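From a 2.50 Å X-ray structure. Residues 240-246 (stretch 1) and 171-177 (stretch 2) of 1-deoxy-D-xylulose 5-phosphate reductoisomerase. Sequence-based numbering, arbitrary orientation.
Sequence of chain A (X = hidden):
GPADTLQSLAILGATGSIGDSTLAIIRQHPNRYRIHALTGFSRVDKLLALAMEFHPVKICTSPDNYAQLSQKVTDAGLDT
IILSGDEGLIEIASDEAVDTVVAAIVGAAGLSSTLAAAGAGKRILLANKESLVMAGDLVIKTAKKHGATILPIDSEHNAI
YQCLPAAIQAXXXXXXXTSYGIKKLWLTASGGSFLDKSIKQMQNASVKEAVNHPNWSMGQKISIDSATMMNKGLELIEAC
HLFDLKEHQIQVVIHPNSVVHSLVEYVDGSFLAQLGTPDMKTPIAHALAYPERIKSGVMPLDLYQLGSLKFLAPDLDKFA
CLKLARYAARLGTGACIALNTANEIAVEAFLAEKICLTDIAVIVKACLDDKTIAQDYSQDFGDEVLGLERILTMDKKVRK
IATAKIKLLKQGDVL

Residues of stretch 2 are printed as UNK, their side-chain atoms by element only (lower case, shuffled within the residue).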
# COMPACT_ATOMS: atom_id res chain seq x y z
N CYS A 240 -12.82 -10.02 10.24
CA CYS A 240 -12.57 -11.35 10.75
C CYS A 240 -13.02 -12.42 9.78
O CYS A 240 -12.26 -13.31 9.46
CB CYS A 240 -13.20 -11.57 12.13
SG CYS A 240 -12.61 -10.53 13.50
N HIS A 241 -14.26 -12.36 9.29
CA HIS A 241 -14.71 -13.37 8.33
C HIS A 241 -14.03 -13.25 7.00
O HIS A 241 -13.71 -14.26 6.39
CB HIS A 241 -16.22 -13.30 8.10
CG HIS A 241 -17.01 -13.56 9.32
ND1 HIS A 241 -17.17 -14.83 9.84
CD2 HIS A 241 -17.64 -12.71 10.16
CE1 HIS A 241 -17.86 -14.75 10.96
NE2 HIS A 241 -18.17 -13.47 11.17
N LEU A 242 -13.84 -12.04 6.51
CA LEU A 242 -13.33 -11.92 5.15
C LEU A 242 -11.92 -12.45 5.07
O LEU A 242 -11.55 -13.12 4.11
CB LEU A 242 -13.33 -10.46 4.70
CG LEU A 242 -14.60 -9.89 4.06
CD1 LEU A 242 -14.34 -8.42 3.78
CD2 LEU A 242 -14.94 -10.67 2.82
N PHE A 243 -11.13 -12.10 6.07
CA PHE A 243 -9.71 -12.37 6.02
C PHE A 243 -9.29 -13.51 6.95
O PHE A 243 -8.12 -13.81 7.08
CB PHE A 243 -8.98 -11.10 6.35
CG PHE A 243 -9.36 -9.98 5.45
CD1 PHE A 243 -9.92 -8.82 5.96
CD2 PHE A 243 -9.16 -10.08 4.10
CE1 PHE A 243 -10.28 -7.79 5.12
CE2 PHE A 243 -9.48 -9.05 3.28
CZ PHE A 243 -10.06 -7.91 3.79
N ASP A 244 -10.29 -14.17 7.53
CA ASP A 244 -10.12 -15.39 8.27
C ASP A 244 -9.20 -15.24 9.49
O ASP A 244 -8.36 -16.10 9.73
CB ASP A 244 -9.64 -16.49 7.36
CG ASP A 244 -9.85 -17.82 7.97
OD1 ASP A 244 -8.90 -18.62 8.00
OD2 ASP A 244 -10.96 -18.04 8.50
N LEU A 245 -9.42 -14.17 10.25
CA LEU A 245 -8.67 -13.84 11.45
C LEU A 245 -9.59 -13.67 12.65
O LEU A 245 -10.82 -13.65 12.49
CB LEU A 245 -7.96 -12.52 11.22
CG LEU A 245 -6.96 -12.46 10.07
CD1 LEU A 245 -6.45 -11.04 9.94
CD2 LEU A 245 -5.77 -13.39 10.29
N LYS A 246 -9.01 -13.48 13.83
CA LYS A 246 -9.75 -13.16 15.06
C LYS A 246 -9.51 -11.72 15.42
O LYS A 246 -8.62 -11.11 14.90
CB LYS A 246 -9.33 -14.04 16.22
CG LYS A 246 -9.35 -15.52 15.92
CD LYS A 246 -10.75 -16.05 15.88
CE LYS A 246 -10.74 -17.53 15.60
NZ LYS A 246 -12.15 -17.96 15.69
N UNK A 171 -7.32 -17.30 -1.78
CA UNK A 171 -7.72 -18.17 -0.67
C UNK A 171 -7.39 -17.54 0.68
O UNK A 171 -6.21 -17.54 1.12
c UNK A 171 -7.22 -20.42 0.35
o UNK A 171 -6.36 -21.32 0.56
c UNK A 171 -7.01 -19.50 -0.83
o UNK A 171 -8.23 -20.24 1.07
N UNK A 172 -8.40 -17.05 1.38
CA UNK A 172 -8.15 -16.31 2.62
C UNK A 172 -7.46 -17.10 3.75
O UNK A 172 -6.94 -16.50 4.68
o UNK A 172 -10.51 -17.71 3.33
n UNK A 172 -11.50 -15.93 4.27
c UNK A 172 -10.52 -16.50 3.58
c UNK A 172 -9.41 -15.57 3.12
N UNK A 173 -7.47 -18.43 3.66
CA UNK A 173 -6.87 -19.27 4.69
C UNK A 173 -5.35 -19.30 4.58
O UNK A 173 -4.68 -19.58 5.57
o UNK A 173 -7.08 -21.25 3.33
c UNK A 173 -7.37 -20.73 4.62
c UNK A 173 -8.85 -20.78 4.88
N UNK A 174 -4.85 -19.02 3.38
CA UNK A 174 -3.43 -18.86 3.12
C UNK A 174 -2.76 -17.84 4.04
O UNK A 174 -1.54 -17.89 4.23
c UNK A 174 -3.19 -18.45 1.67
N UNK A 175 -3.54 -16.92 4.61
CA UNK A 175 -3.01 -15.93 5.55
C UNK A 175 -2.45 -16.50 6.85
O UNK A 175 -1.86 -15.76 7.64
c UNK A 175 -4.10 -14.92 5.95
c UNK A 175 -4.45 -12.49 6.60
c UNK A 175 -3.49 -13.63 6.45
c UNK A 175 -5.04 -15.50 7.00
N UNK A 176 -2.64 -17.78 7.12
CA UNK A 176 -2.07 -18.34 8.35
C UNK A 176 -0.73 -18.98 8.08
O UNK A 176 -0.08 -19.37 9.01
c UNK A 176 -5.56 -18.91 8.66
c UNK A 176 -3.02 -19.35 8.99
c UNK A 176 -4.37 -18.79 9.30
n UNK A 176 -4.59 -17.97 10.39
c UNK A 176 -5.87 -17.63 10.42
n UNK A 176 -6.47 -18.18 9.38
N UNK A 177 -0.35 -19.08 6.83
CA UNK A 177 0.97 -19.55 6.45
C UNK A 177 1.91 -18.36 6.76
O UNK A 177 1.71 -17.25 6.25
c UNK A 177 0.97 -19.92 4.97
c UNK A 177 2.12 -20.77 4.54
n UNK A 177 3.31 -20.87 5.24
n UNK A 177 3.55 -22.08 3.49
c UNK A 177 2.28 -21.53 3.43
c UNK A 177 4.14 -21.67 4.60

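Position 171 carries four side-chain atoms, two carbons and two oxygens, with both oxygens on the second carbon. This short carboxylate makes no contact with stretch 1, and its length identifies Asp-171. It is the first residue to leave helical phi/psi after a helix, and its backbone O accepts a 3.0 Å hydrogen bond from N of position 174.

Position 172 also has four side-chain atoms, but here the second carbon bears one oxygen and one nitrogen, a primary amide on a single methylene. Its nitrogen lies 2.8 Å from O of Leu-242, as expected of an amide donor meeting a helical carbonyl near the end of its helix. The residue is Asn-172. The N-H...acceptor angle of 158° at ND2 makes this a nearly straight hydrogen bond, and OD1 is satisfied elsewhere in the structure.

At position 173 a single carbon carries one oxygen and one carbon. The CA-to-CB bond points away from stretch 1, yet the terminal carbon still comes within 3.8 Å of OD1 of Asp-244. Such a fork of hydroxyl and methyl belongs to threonine, so the residue is Thr-173. The polar groups turn back on their own stretch: OG1 donates to OD2 of Asp-171 at 2.7 Å, and the backbone N of Thr-173 donates to the same OD2 at 3.2 Å, bracing the turn.

Position 174 has one side-chain carbon and nothing beyond it. It points away from stretch 1 and makes no contact there; this is Ala-174, which opens the short 3-10 segment.

Four carbons make up the side chain at position 175, forked at the first, with one arm two carbons long. Directed toward stretch 1 and buried, it places its one-carbon arm 3.5 Å from O of Phe-243 and 4.0 Å from CD2 of Leu-245, the latter an apolar side-chain contact. The beta-branched aliphatic is Ile-175, and the arm in contact is CG2.

Position 176 shows one carbon followed by a five-membered ring of three carbons and two nitrogens, an imidazole. One ring nitrogen approaches OD1 of Asp-244 to 2.8 Å, near the ring plane, and a ring carbon lies 4.2 Å from CD2 of Leu-245. The residue is His-176, and NE2 donates the hydrogen bond to OD1 with an N-H...acceptor angle of 147°.

Position 177 repeats the carbon and imidazole pattern, but its side chain is out of reach of stretch 1. It is His-177, whose backbone N donates to O of Ala-174 at 3.1 Å.

The contact, which buries 332 Å² in total, combines two side-chain hydrogen bonds with a small apolar patch. Asn-172 binds a main-chain carbonyl of the helix, whereas His-176 binds the side chain of Asp-244, which has positive phi just after that helix. Between them in sequence, Ile-175 packs against Leu-245. The compact turn of stretch 2, held by successive backbone hydrogen bonds, of which that from Ile-175 N to Asn-172 O (3.4 Å) is weak, brings all three side chains to stretch 1 while Ala-174 points away.

Stretch 2 (171-177) DNTAIHH
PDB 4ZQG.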